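Local coordinates for hypothetical protein ylbA (PDB 1RC6) that catalyses the manganese-dependent hydrolysis of (S)-ureidoglycine to (S)-ureidoglycolate and ammonia in allantoin degradation, at residues F101-P112 with P144-L154. Residues are numbered along the deposited sequence; the frame is centred on the assembly and turned at random.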
loop_
_atom_site.group_PDB
_atom_site.type_symbol
_atom_site.label_atom_id
_atom_site.label_comp_id
_atom_site.label_asym_id
_atom_site.label_seq_id
_atom_site.Cartn_x
_atom_site.Cartn_y
_atom_site.Cartn_z
ATOM N N PHE A 101 5.356 -18.416 4.201
ATOM C CA PHE A 101 3.975 -18.023 4.426
ATOM C C PHE A 101 3.135 -18.221 3.172
ATOM O O PHE A 101 3.525 -17.811 2.081
ATOM C CB PHE A 101 3.910 -16.561 4.867
ATOM C CG PHE A 101 4.853 -16.223 5.990
ATOM C CD1 PHE A 101 6.187 -15.949 5.735
ATOM C CD2 PHE A 101 4.404 -16.197 7.308
ATOM C CE1 PHE A 101 7.071 -15.649 6.779
ATOM C CE2 PHE A 101 5.265 -15.906 8.354
ATOM C CZ PHE A 101 6.609 -15.629 8.088
ATOM N N ALA A 102 1.991 -18.872 3.336
ATOM C CA ALA A 102 1.090 -19.112 2.223
ATOM C C ALA A 102 0.052 -18.011 2.341
ATOM O O ALA A 102 -0.897 -18.114 3.123
ATOM C CB ALA A 102 0.436 -20.486 2.349
ATOM N N LEU A 103 0.240 -16.953 1.564
ATOM C CA LEU A 103 -0.666 -15.825 1.615
ATOM C C LEU A 103 -1.763 -15.857 0.565
ATOM O O LEU A 103 -1.509 -16.045 -0.627
ATOM C CB LEU A 103 0.137 -14.530 1.497
ATOM C CG LEU A 103 1.255 -14.406 2.540
ATOM C CD1 LEU A 103 2.093 -13.168 2.254
ATOM C CD2 LEU A 103 0.662 -14.355 3.932
ATOM N N SER A 104 -2.992 -15.673 1.027
ATOM C CA SER A 104 -4.150 -15.646 0.148
ATOM C C SER A 104 -4.629 -14.196 0.182
ATOM O O SER A 104 -3.998 -13.352 0.818
ATOM C CB SER A 104 -5.246 -16.563 0.689
ATOM O OG SER A 104 -5.844 -15.990 1.848
ATOM N N GLU A 105 -5.739 -13.903 -0.485
ATOM C CA GLU A 105 -6.230 -12.540 -0.478
ATOM C C GLU A 105 -6.253 -11.997 0.945
ATOM O O GLU A 105 -6.638 -12.697 1.881
ATOM C CB GLU A 105 -7.630 -12.453 -1.077
ATOM C CG GLU A 105 -8.175 -11.041 -1.021
ATOM C CD GLU A 105 -9.545 -10.920 -1.622
ATOM O OE1 GLU A 105 -9.692 -11.256 -2.816
ATOM O OE2 GLU A 105 -10.469 -10.485 -0.899
ATOM N N GLY A 106 -5.838 -10.748 1.110
ATOM C CA GLY A 106 -5.822 -10.163 2.436
ATOM C C GLY A 106 -4.601 -10.577 3.238
ATOM O O GLY A 106 -4.351 -10.040 4.311
ATOM N N GLY A 107 -3.836 -11.535 2.727
ATOM C CA GLY A 107 -2.650 -11.969 3.438
ATOM C C GLY A 107 -1.598 -10.880 3.389
ATOM O O GLY A 107 -1.453 -10.214 2.367
ATOM N N TYR A 108 -0.868 -10.683 4.484
ATOM C CA TYR A 108 0.155 -9.660 4.512
ATOM C C TYR A 108 1.417 -10.137 5.204
ATOM O O TYR A 108 1.393 -11.098 5.988
ATOM C CB TYR A 108 -0.358 -8.408 5.218
ATOM C CG TYR A 108 -0.568 -8.546 6.717
ATOM C CD1 TYR A 108 -1.735 -9.107 7.236
ATOM C CD2 TYR A 108 0.386 -8.070 7.616
ATOM C CE1 TYR A 108 -1.950 -9.181 8.617
ATOM C CE2 TYR A 108 0.184 -8.137 8.986
ATOM C CZ TYR A 108 -0.987 -8.691 9.485
ATOM O OH TYR A 108 -1.187 -8.725 10.852
ATOM N N LEU A 109 2.523 -9.456 4.910
ATOM C CA LEU A 109 3.806 -9.776 5.505
ATOM C C LEU A 109 4.693 -8.545 5.679
ATOM O O LEU A 109 5.016 -7.857 4.708
ATOM C CB LEU A 109 4.562 -10.798 4.655
ATOM C CG LEU A 109 6.016 -10.994 5.105
ATOM C CD1 LEU A 109 6.052 -11.554 6.513
ATOM C CD2 LEU A 109 6.730 -11.924 4.151
ATOM N N TYR A 110 5.087 -8.283 6.922
ATOM C CA TYR A 110 5.980 -7.175 7.235
ATOM C C TYR A 110 7.350 -7.739 7.600
ATOM O O TYR A 110 7.452 -8.744 8.295
ATOM C CB TYR A 110 5.451 -6.341 8.413
ATOM C CG TYR A 110 6.501 -5.393 8.963
ATOM C CD1 TYR A 110 7.466 -5.838 9.856
ATOM C CD2 TYR A 110 6.605 -4.079 8.494
ATOM C CE1 TYR A 110 8.519 -5.015 10.259
ATOM C CE2 TYR A 110 7.649 -3.248 8.892
ATOM C CZ TYR A 110 8.607 -3.727 9.772
ATOM O OH TYR A 110 9.668 -2.935 10.138
ATOM N N CYS A 111 8.403 -7.089 7.133
ATOM C CA CYS A 111 9.759 -7.518 7.446
ATOM C C CYS A 111 10.577 -6.376 8.034
ATOM O O CYS A 111 10.677 -5.301 7.439
ATOM C CB CYS A 111 10.484 -8.026 6.198
ATOM S SG CYS A 111 9.902 -9.609 5.559
ATOM N N PRO A 112 11.174 -6.595 9.219
ATOM C CA PRO A 112 11.984 -5.540 9.830
ATOM C C PRO A 112 13.191 -5.331 8.938
ATOM O O PRO A 112 13.427 -6.101 8.018
ATOM C CB PRO A 112 12.362 -6.134 11.183
ATOM C CG PRO A 112 12.446 -7.608 10.876
ATOM C CD PRO A 112 11.191 -7.812 10.052
ATOM N N PRO A 144 11.734 -3.470 15.736
ATOM C CA PRO A 144 10.517 -4.056 15.173
ATOM C C PRO A 144 10.737 -5.546 14.935
ATOM O O PRO A 144 11.799 -6.077 15.254
ATOM C CB PRO A 144 10.344 -3.281 13.882
ATOM C CG PRO A 144 11.770 -3.185 13.410
ATOM C CD PRO A 144 12.558 -2.850 14.680
ATOM N N TRP A 145 9.741 -6.217 14.374
ATOM C CA TRP A 145 9.873 -7.642 14.101
ATOM C C TRP A 145 8.896 -8.133 13.032
ATOM O O TRP A 145 7.866 -7.509 12.770
ATOM C CB TRP A 145 9.673 -8.440 15.387
ATOM C CG TRP A 145 8.364 -8.189 16.033
ATOM C CD1 TRP A 145 7.180 -8.827 15.782
ATOM C CD2 TRP A 145 8.086 -7.190 17.025
ATOM N NE1 TRP A 145 6.179 -8.286 16.561
ATOM C CE2 TRP A 145 6.706 -7.281 17.334
ATOM C CE3 TRP A 145 8.872 -6.226 17.679
ATOM C CZ2 TRP A 145 6.086 -6.443 18.279
ATOM C CZ3 TRP A 145 8.263 -5.392 18.616
ATOM C CH2 TRP A 145 6.877 -5.508 18.909
ATOM N N LEU A 146 9.244 -9.263 12.424
ATOM C CA LEU A 146 8.436 -9.868 11.380
ATOM C C LEU A 146 7.005 -10.035 11.853
ATOM O O LEU A 146 6.760 -10.491 12.962
ATOM C CB LEU A 146 9.043 -11.228 11.009
ATOM C CG LEU A 146 8.420 -12.343 10.144
ATOM C CD1 LEU A 146 6.946 -12.140 9.889
ATOM C CD2 LEU A 146 9.179 -12.424 8.853
ATOM N N VAL A 147 6.061 -9.638 11.013
ATOM C CA VAL A 147 4.650 -9.796 11.326
ATOM C C VAL A 147 3.977 -10.302 10.059
ATOM O O VAL A 147 4.287 -9.841 8.965
ATOM C CB VAL A 147 3.998 -8.471 11.740
ATOM C CG1 VAL A 147 2.525 -8.692 12.041
ATOM C CG2 VAL A 147 4.705 -7.911 12.945
ATOM N N SER A 148 3.070 -11.258 10.204
ATOM C CA SER A 148 2.372 -11.809 9.057
ATOM C C SER A 148 0.989 -12.321 9.457
ATOM O O SER A 148 0.774 -12.715 10.595
ATOM C CB SER A 148 3.205 -12.934 8.448
ATOM O OG SER A 148 2.590 -13.431 7.271
ATOM N N GLY A 149 0.047 -12.299 8.527
ATOM C CA GLY A 149 -1.294 -12.764 8.828
ATOM C C GLY A 149 -2.247 -12.437 7.695
ATOM O O GLY A 149 -1.821 -12.223 6.550
ATOM N N ASN A 150 -3.539 -12.401 7.992
ATOM C CA ASN A 150 -4.513 -12.070 6.974
ATOM C C ASN A 150 -5.396 -10.984 7.537
ATOM O O ASN A 150 -5.614 -10.925 8.742
ATOM C CB ASN A 150 -5.356 -13.289 6.595
ATOM C CG ASN A 150 -6.089 -13.099 5.267
ATOM O OD1 ASN A 150 -7.022 -12.290 5.163
ATOM N ND2 ASN A 150 -5.652 -13.838 4.235
ATOM N N ALA A 151 -5.893 -10.110 6.671
ATOM C CA ALA A 151 -6.747 -9.025 7.123
ATOM C C ALA A 151 -7.936 -9.621 7.859
ATOM O O ALA A 151 -8.349 -9.130 8.912
ATOM C CB ALA A 151 -7.218 -8.200 5.937
ATOM N N SER A 152 -8.474 -10.695 7.296
ATOM C CA SER A 152 -9.611 -11.376 7.890
ATOM C C SER A 152 -9.452 -11.522 9.409
ATOM O O SER A 152 -10.354 -11.162 10.168
ATOM C CB SER A 152 -9.786 -12.754 7.241
ATOM O OG SER A 152 -8.615 -13.547 7.379
ATOM N N GLU A 153 -8.301 -12.029 9.846
ATOM C CA GLU A 153 -8.029 -12.240 11.266
ATOM C C GLU A 153 -7.638 -10.980 12.048
ATOM O O GLU A 153 -7.147 -11.070 13.171
ATOM C CB GLU A 153 -6.937 -13.313 11.438
ATOM C CG GLU A 153 -5.806 -13.215 10.417
ATOM C CD GLU A 153 -4.530 -13.947 10.827
ATOM O OE1 GLU A 153 -3.873 -13.508 11.796
ATOM O OE2 GLU A 153 -4.178 -14.954 10.172
ATOM N N LEU A 154 -7.855 -9.803 11.472
ATOM C CA LEU A 154 -7.504 -8.565 12.170
ATOM C C LEU A 154 -8.680 -8.006 12.940
ATOM O O LEU A 154 -9.827 -8.273 12.599
ATOM C CB LEU A 154 -7.033 -7.497 11.183
ATOM C CG LEU A 154 -5.610 -7.548 10.639
ATOM C CD1 LEU A 154 -5.378 -6.354 9.729
ATOM C CD2 LEU A 154 -4.626 -7.525 11.790
#
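Tyr-108 and Tyr-110 exchange paired backbone hydrogen bonds with Gly-149 and Val-147, joining strands 107-111 and 147-150 as antiparallel neighbours whose directions differ by 174°. The straightest bond runs from Tyr-110 N to Val-147 O (2.7 Å). Tyr-108 O is gripped twice, by Gly-149 N and by Ser-148 OG, the latter lying in the carbonyl plane at 2.9 Å; the torsion that sets OG anti to the backbone N (chi1 -176°) carries the hydroxyl across to strand 107-111.

At the Gly-107 end of that strand, the Asn-150 side chain bonds to the type II turn of Ser-104 to Gly-107. Its ND2 donates to Glu-105 O (2.8 Å) from above the carbonyl plane, while OD1 accepts from Ser-152 N in an Asx turn, so both ends of the amide are engaged. With an alanine here, Glu-105 O would probably lose its side-chain donor, leaving the 104-107 turn less firmly tied to the strand, and Ser-152 N its acceptor. Ala-151 N adds a bond to Gly-106 O.

Apolar packing divides between the two sheet faces. On one, Leu-109 CD1 meets Leu-146 CD1 at 3.5 Å and lies over a face of the Phe-101 ring, toward its rim. On the other, the Tyr-108 ring lays one face over the Ser-148–Gly-149 peptide, offset toward the ring's rim, its CE2 3.9 Å from Val-147 CG1, and Phe-170 meets this ring edge-to-face. Pro-112 CB rests against Pro-144 CG (3.7 Å), beside Tyr-110, whose hydroxyl bonds Glu-82.

Strand 147-150 is thus an edge strand of the six-stranded antiparallel sheet in the N-terminal cupin beta-barrel of this bicupin.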